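Local coordinates for SufC protein (Thermus thermophilus, PDB 2D2E) that binds and hydrolyses ATP as a cytoplasmic ABC-type ATPase of the Suf system, which probably serves iron-sulfur cluster assembly, at residues K180-A183 with R184-A188; Q203-L206 with N207-P211; E67-L70 with E71-P74. All blocks are in the same frame, centred on the assembly; numbering follows the deposited sequence.

Interaction 1: residues K180-A183 with R184-A188; sequences KVVA and RGVNA
V182 and V186 sit one helical turn apart on helix 176-189, and their side chains meet methyl to methyl, V182 CG1 lying 4.2 Å from V186 CG2. The touch is light. V186 CG2 comes closer to the backbone of the preceding turn, 3.5 Å from V182 O, because the first torsion (chi1 173°) sets CG1 beside the carbonyl carbon of V186 and leaves CG2 beside its own nitrogen, facing back along the helix. Both valines are buried and also rest on L167 of strand 164-168, so this pair marks the side of the helix that faces the sheet.

A183 and N187 repeat the same spacing on another side. With CG beside the backbone N (chi1 -74°), the N187 amide folds back over the preceding turn, bringing ND2 3.1 Å from A183 O, without bonding to it, and 4.1 Å from A183 CB. ND2 gives a hydrogen bond to Y208 O, and OD1 takes one from R190 NE, so both ends of the amide are held by neighbours beyond this turn. Y208 and I209 pack against the A183 methyl, whose small size is consistent with so close an approach.

R184 leads outward: its CB stays near K180 O, at 3.5 Å, while the chain runs out straight through chi2, then bends at chi3 and carries NH1 to L129 O. Beneath these side chains run four successive i to i+4 bonds. The bond from V186 N to V182 O is 2.9 Å long and nearly straight (171°), lying almost on the line of the carbonyl; that from N187 N to A183 O measures 2.8 Å. Regular alpha-helical bonding with one sheet-facing apolar flank is characteristic of the crossover helix in a beta-alpha-beta unit, here joining strands 164-168 and 195-199 of the P-loop NTPase core.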
# COMPACT_ATOMS: atom_id res chain seq x y z
N LYS A 180 13.36 -4.22 -1.45
CA LYS A 180 13.52 -5.26 -0.44
C LYS A 180 13.01 -4.84 0.93
O LYS A 180 12.52 -5.67 1.68
CB LYS A 180 14.99 -5.73 -0.38
CG LYS A 180 15.32 -6.66 -1.54
CD LYS A 180 16.66 -7.36 -1.35
CE LYS A 180 16.84 -8.45 -2.40
NZ LYS A 180 18.19 -9.05 -2.33
N VAL A 181 13.13 -3.55 1.26
CA VAL A 181 12.64 -3.06 2.54
C VAL A 181 11.12 -3.24 2.59
O VAL A 181 10.55 -3.67 3.60
CB VAL A 181 12.96 -1.57 2.72
CG1 VAL A 181 12.04 -0.97 3.77
CG2 VAL A 181 14.41 -1.41 3.15
N VAL A 182 10.45 -2.86 1.50
CA VAL A 182 9.01 -3.02 1.47
C VAL A 182 8.63 -4.51 1.52
O VAL A 182 7.70 -4.90 2.20
CB VAL A 182 8.41 -2.30 0.24
CG1 VAL A 182 6.90 -2.55 0.13
CG2 VAL A 182 8.66 -0.80 0.39
N ALA A 183 9.36 -5.35 0.78
CA ALA A 183 9.04 -6.78 0.80
C ALA A 183 9.19 -7.36 2.20
O ALA A 183 8.39 -8.19 2.63
CB ALA A 183 9.94 -7.54 -0.18
N ARG A 184 10.22 -6.93 2.92
CA ARG A 184 10.44 -7.45 4.27
C ARG A 184 9.22 -7.14 5.12
O ARG A 184 8.72 -7.99 5.85
CB ARG A 184 11.68 -6.83 4.90
CG ARG A 184 11.90 -7.28 6.35
CD ARG A 184 13.30 -6.93 6.83
NE ARG A 184 14.32 -7.60 6.03
CZ ARG A 184 15.57 -7.80 6.43
NH1 ARG A 184 15.97 -7.38 7.62
NH2 ARG A 184 16.43 -8.42 5.62
N GLY A 185 8.72 -5.91 4.99
CA GLY A 185 7.55 -5.51 5.75
C GLY A 185 6.29 -6.27 5.33
O GLY A 185 5.56 -6.79 6.17
N VAL A 186 6.03 -6.34 4.03
CA VAL A 186 4.83 -7.04 3.59
C VAL A 186 4.89 -8.53 3.97
O VAL A 186 3.91 -9.08 4.43
CB VAL A 186 4.60 -6.85 2.07
CG1 VAL A 186 3.44 -7.73 1.58
CG2 VAL A 186 4.27 -5.38 1.79
N ASN A 187 6.04 -9.16 3.81
CA ASN A 187 6.14 -10.58 4.16
C ASN A 187 5.96 -10.79 5.67
O ASN A 187 5.41 -11.80 6.11
CB ASN A 187 7.46 -11.16 3.66
CG ASN A 187 7.48 -11.36 2.14
OD1 ASN A 187 6.48 -11.78 1.55
ND2 ASN A 187 8.62 -11.09 1.51
N ALA A 188 6.41 -9.83 6.47
CA ALA A 188 6.27 -9.95 7.92
C ALA A 188 4.80 -9.80 8.37
O ALA A 188 4.41 -10.35 9.40
CB ALA A 188 7.15 -8.92 8.60

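Interaction 2: residues Q203-L206 with N207-P211; sequences QRIL and NYIQP
Between Q203 and I209 the backbone coils through successive turns in which I205 O accepts from both Y208 N and I209 N, each 2.9 Å away, the I209 bond lying in the carbonyl plane and the Y208 bond well above it. The side chains of Q203 and N207 then meet amide to amide, crossing at about a right angle with their planes 68° apart. Q203 NE2 gives a nearly straight bond (166°) to N207 OD1 at 3.1 Å, arriving above the carbonyl plane of N207 although OD1 lies in the plane of the Q203 amide. The return bond, from N207 ND2 to Q203 OE1, is weak and strongly bent. A bend at chi2 (-89°) turns the glutamine amide toward its partner.

R204 O accepts from N207 N at 3.0 Å and, weakly, from N207 ND2; the Y208 ring also lies over this oxygen, which sits 3.8 Å above the ring plane toward its rim. Among the aliphatic residues, I205 and I209 point the same way, their CD1 atoms 3.8 Å apart, and L206 CB meets P211 CD at 4.1 Å, both residues touching A33 of strand 31-35.

One firm and one weak bond thus together restrain the rotation of the two amides, and aliphatic groups seat the loop on the nucleotide-binding core before strand 213-218.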
# COMPACT_ATOMS: atom_id res chain seq x y z
N GLN A 203 8.17 -5.74 -12.68
CA GLN A 203 7.91 -6.99 -12.00
C GLN A 203 8.90 -7.27 -10.85
O GLN A 203 8.60 -8.05 -9.95
CB GLN A 203 8.04 -8.15 -13.01
CG GLN A 203 7.80 -9.56 -12.44
CD GLN A 203 9.05 -10.26 -11.87
OE1 GLN A 203 10.18 -9.80 -12.03
NE2 GLN A 203 8.82 -11.37 -11.21
N ARG A 204 10.06 -6.62 -10.88
CA ARG A 204 11.13 -6.86 -9.89
C ARG A 204 10.73 -7.16 -8.45
O ARG A 204 11.13 -8.18 -7.89
CB ARG A 204 12.14 -5.72 -9.88
CG ARG A 204 13.46 -6.06 -9.16
CD ARG A 204 14.15 -7.27 -9.80
NE ARG A 204 14.25 -7.10 -11.26
CZ ARG A 204 15.14 -6.33 -11.87
NH1 ARG A 204 16.04 -5.65 -11.17
NH2 ARG A 204 15.10 -6.21 -13.19
N ILE A 205 9.94 -6.28 -7.84
CA ILE A 205 9.57 -6.50 -6.44
C ILE A 205 8.85 -7.82 -6.18
O ILE A 205 8.88 -8.35 -5.05
CB ILE A 205 8.74 -5.29 -5.90
CG1 ILE A 205 8.66 -5.35 -4.36
CG2 ILE A 205 7.34 -5.28 -6.52
CD1 ILE A 205 8.03 -4.08 -3.75
N LEU A 206 8.21 -8.36 -7.21
CA LEU A 206 7.44 -9.58 -7.06
C LEU A 206 8.29 -10.83 -6.92
O LEU A 206 7.77 -11.93 -6.69
CB LEU A 206 6.41 -9.69 -8.19
CG LEU A 206 5.50 -8.46 -8.24
CD1 LEU A 206 4.51 -8.58 -9.39
CD2 LEU A 206 4.75 -8.29 -6.92
N ASN A 207 9.60 -10.65 -7.07
CA ASN A 207 10.52 -11.76 -6.86
C ASN A 207 10.79 -11.81 -5.35
O ASN A 207 11.24 -12.85 -4.82
CB ASN A 207 11.82 -11.52 -7.61
CG ASN A 207 11.64 -11.62 -9.11
OD1 ASN A 207 11.11 -12.61 -9.61
ND2 ASN A 207 12.05 -10.59 -9.82
N TYR A 208 10.51 -10.70 -4.65
CA TYR A 208 10.71 -10.65 -3.20
C TYR A 208 9.39 -10.81 -2.44
O TYR A 208 9.37 -11.32 -1.33
CB TYR A 208 11.39 -9.32 -2.74
CG TYR A 208 12.51 -8.88 -3.62
CD1 TYR A 208 12.51 -7.62 -4.20
CD2 TYR A 208 13.57 -9.75 -3.94
CE1 TYR A 208 13.53 -7.23 -5.10
CE2 TYR A 208 14.59 -9.36 -4.82
CZ TYR A 208 14.55 -8.10 -5.40
OH TYR A 208 15.54 -7.72 -6.29
N ILE A 209 8.29 -10.37 -3.07
CA ILE A 209 6.95 -10.51 -2.49
C ILE A 209 6.18 -11.35 -3.49
O ILE A 209 5.70 -10.83 -4.49
CB ILE A 209 6.18 -9.15 -2.39
CG1 ILE A 209 7.02 -8.09 -1.68
CG2 ILE A 209 4.87 -9.36 -1.65
CD1 ILE A 209 6.34 -6.71 -1.54
N GLN A 210 6.05 -12.65 -3.23
CA GLN A 210 5.32 -13.50 -4.16
C GLN A 210 3.81 -13.21 -4.05
O GLN A 210 3.22 -13.40 -2.99
CB GLN A 210 5.60 -14.96 -3.82
CG GLN A 210 4.74 -15.91 -4.65
CD GLN A 210 5.34 -17.30 -4.77
OE1 GLN A 210 6.53 -17.49 -4.53
NE2 GLN A 210 4.54 -18.27 -5.17
N PRO A 211 3.17 -12.77 -5.15
CA PRO A 211 1.74 -12.47 -5.10
C PRO A 211 0.84 -13.69 -5.34
O PRO A 211 1.20 -14.61 -6.09
CB PRO A 211 1.57 -11.44 -6.21
CG PRO A 211 2.56 -11.92 -7.26
CD PRO A 211 3.79 -12.30 -6.41

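Interaction 3: residues E67-L70 with E71-P74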
# COMPACT_ATOMS: atom_id res chain seq x y z
N GLU A 67 -18.15 -2.67 4.10
CA GLU A 67 -18.55 -1.26 4.18
C GLU A 67 -17.94 -0.36 3.10
O GLU A 67 -16.73 -0.40 2.86
CB GLU A 67 -18.17 -0.67 5.53
CG GLU A 67 -18.54 -1.50 6.73
CD GLU A 67 -18.08 -0.83 8.01
OE1 GLU A 67 -18.61 0.25 8.33
OE2 GLU A 67 -17.18 -1.37 8.68
N ASN A 68 -18.78 0.47 2.49
CA ASN A 68 -18.34 1.41 1.46
C ASN A 68 -17.55 2.53 2.15
O ASN A 68 -18.05 3.20 3.05
CB ASN A 68 -19.59 1.98 0.74
CG ASN A 68 -19.25 2.85 -0.47
OD1 ASN A 68 -20.15 3.43 -1.09
ND2 ASN A 68 -17.97 2.95 -0.82
N ILE A 69 -16.30 2.72 1.74
CA ILE A 69 -15.48 3.75 2.37
C ILE A 69 -15.24 4.98 1.50
O ILE A 69 -14.53 5.89 1.92
CB ILE A 69 -14.09 3.20 2.78
CG1 ILE A 69 -13.30 2.76 1.53
CG2 ILE A 69 -14.28 2.06 3.75
CD1 ILE A 69 -11.86 2.30 1.85
N LEU A 70 -15.84 5.02 0.31
CA LEU A 70 -15.62 6.15 -0.59
C LEU A 70 -15.99 7.50 0.00
O LEU A 70 -15.38 8.50 -0.33
CB LEU A 70 -16.38 5.95 -1.90
CG LEU A 70 -15.72 5.04 -2.94
CD1 LEU A 70 -16.52 5.06 -4.22
CD2 LEU A 70 -14.30 5.53 -3.20
N GLU A 71 -16.99 7.50 0.89
CA GLU A 71 -17.46 8.72 1.52
C GLU A 71 -16.71 9.06 2.79
O GLU A 71 -16.92 10.12 3.38
CB GLU A 71 -18.96 8.60 1.82
CG GLU A 71 -19.79 8.31 0.59
CD GLU A 71 -19.61 9.37 -0.48
OE1 GLU A 71 -19.59 9.01 -1.68
OE2 GLU A 71 -19.49 10.56 -0.12
N LEU A 72 -15.82 8.16 3.22
CA LEU A 72 -15.05 8.39 4.44
C LEU A 72 -13.79 9.18 4.20
O LEU A 72 -13.15 9.06 3.15
CB LEU A 72 -14.65 7.05 5.07
CG LEU A 72 -15.76 6.06 5.42
CD1 LEU A 72 -15.16 5.01 6.35
CD2 LEU A 72 -16.93 6.77 6.11
N SER A 73 -13.40 9.98 5.20
CA SER A 73 -12.19 10.78 5.09
C SER A 73 -11.02 9.81 5.23
O SER A 73 -11.21 8.66 5.64
CB SER A 73 -12.12 11.77 6.25
OG SER A 73 -11.97 11.07 7.46
N PRO A 74 -9.80 10.25 4.88
CA PRO A 74 -8.63 9.37 4.98
C PRO A 74 -8.46 8.83 6.40
O PRO A 74 -8.13 7.65 6.60
CB PRO A 74 -7.48 10.29 4.58
CG PRO A 74 -8.13 11.12 3.49
CD PRO A 74 -9.48 11.46 4.09
O HOH W 1 -18.77 5.56 2.19
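I69 and L72 close a type I beta turn, and their side chains cross at about a right angle, L72 CD1 lying 4.0 Å from I69 CG2. The isoleucine holds CG1 in the crowded position between its backbone N and carbonyl carbon (chi1 64°), which leaves CG2 to meet the leucine while CG1 leads away. L72 has CG beside its own nitrogen (chi1 -57°), a choice that lays the side chain back across the turn, with CB 3.4 Å from I69 O and CG 3.8 Å from I69 CA.

The turn's defining bond runs from L72 N to I69 O over 2.9 Å, the donor standing well above the carbonyl plane. A water completes the bend by donating to N68 O at 2.6 Å and accepting from E71 N at 2.9 Å. N68 directs its ND2 to I62 O, tying the strand residue before the turn to strand 60-64. Just beyond, S73 stands at the N-cap of helix 74-79, its backbone N bonded to E76 OE1.

Exchanging L72 for an alanine would probably cost I69 CG2 its contact with the leucine and open a gap over the turn.

One backbone bond, one bridging water and a single aliphatic contact therefore divide the work: the polar groups set the bend where solvent can enter, while the leucine packs back over I69.

Overall arrangement
Interactions 1 and 2 belong together, with centres about 10 Å apart: the loop of 203-211 packs on helix 176-189, where A183 CB comes 3.3 Å from I209 CG1 and K180 CE lies 3.4 Å from Y208 CE2. Both are partly buried and lie in the P-loop core. Interaction 3 is a surface contact on the opposite side of the chain's centre, about 27 Å from interaction 1 and 29 Å from interaction 2 between centres, in the antiparallel sheet region. Chemistry follows place: regular helical bonding in 180-188, amide pairing with aliphatic seating in 203-211, and a water-bridged turn at the periphery in 67-74.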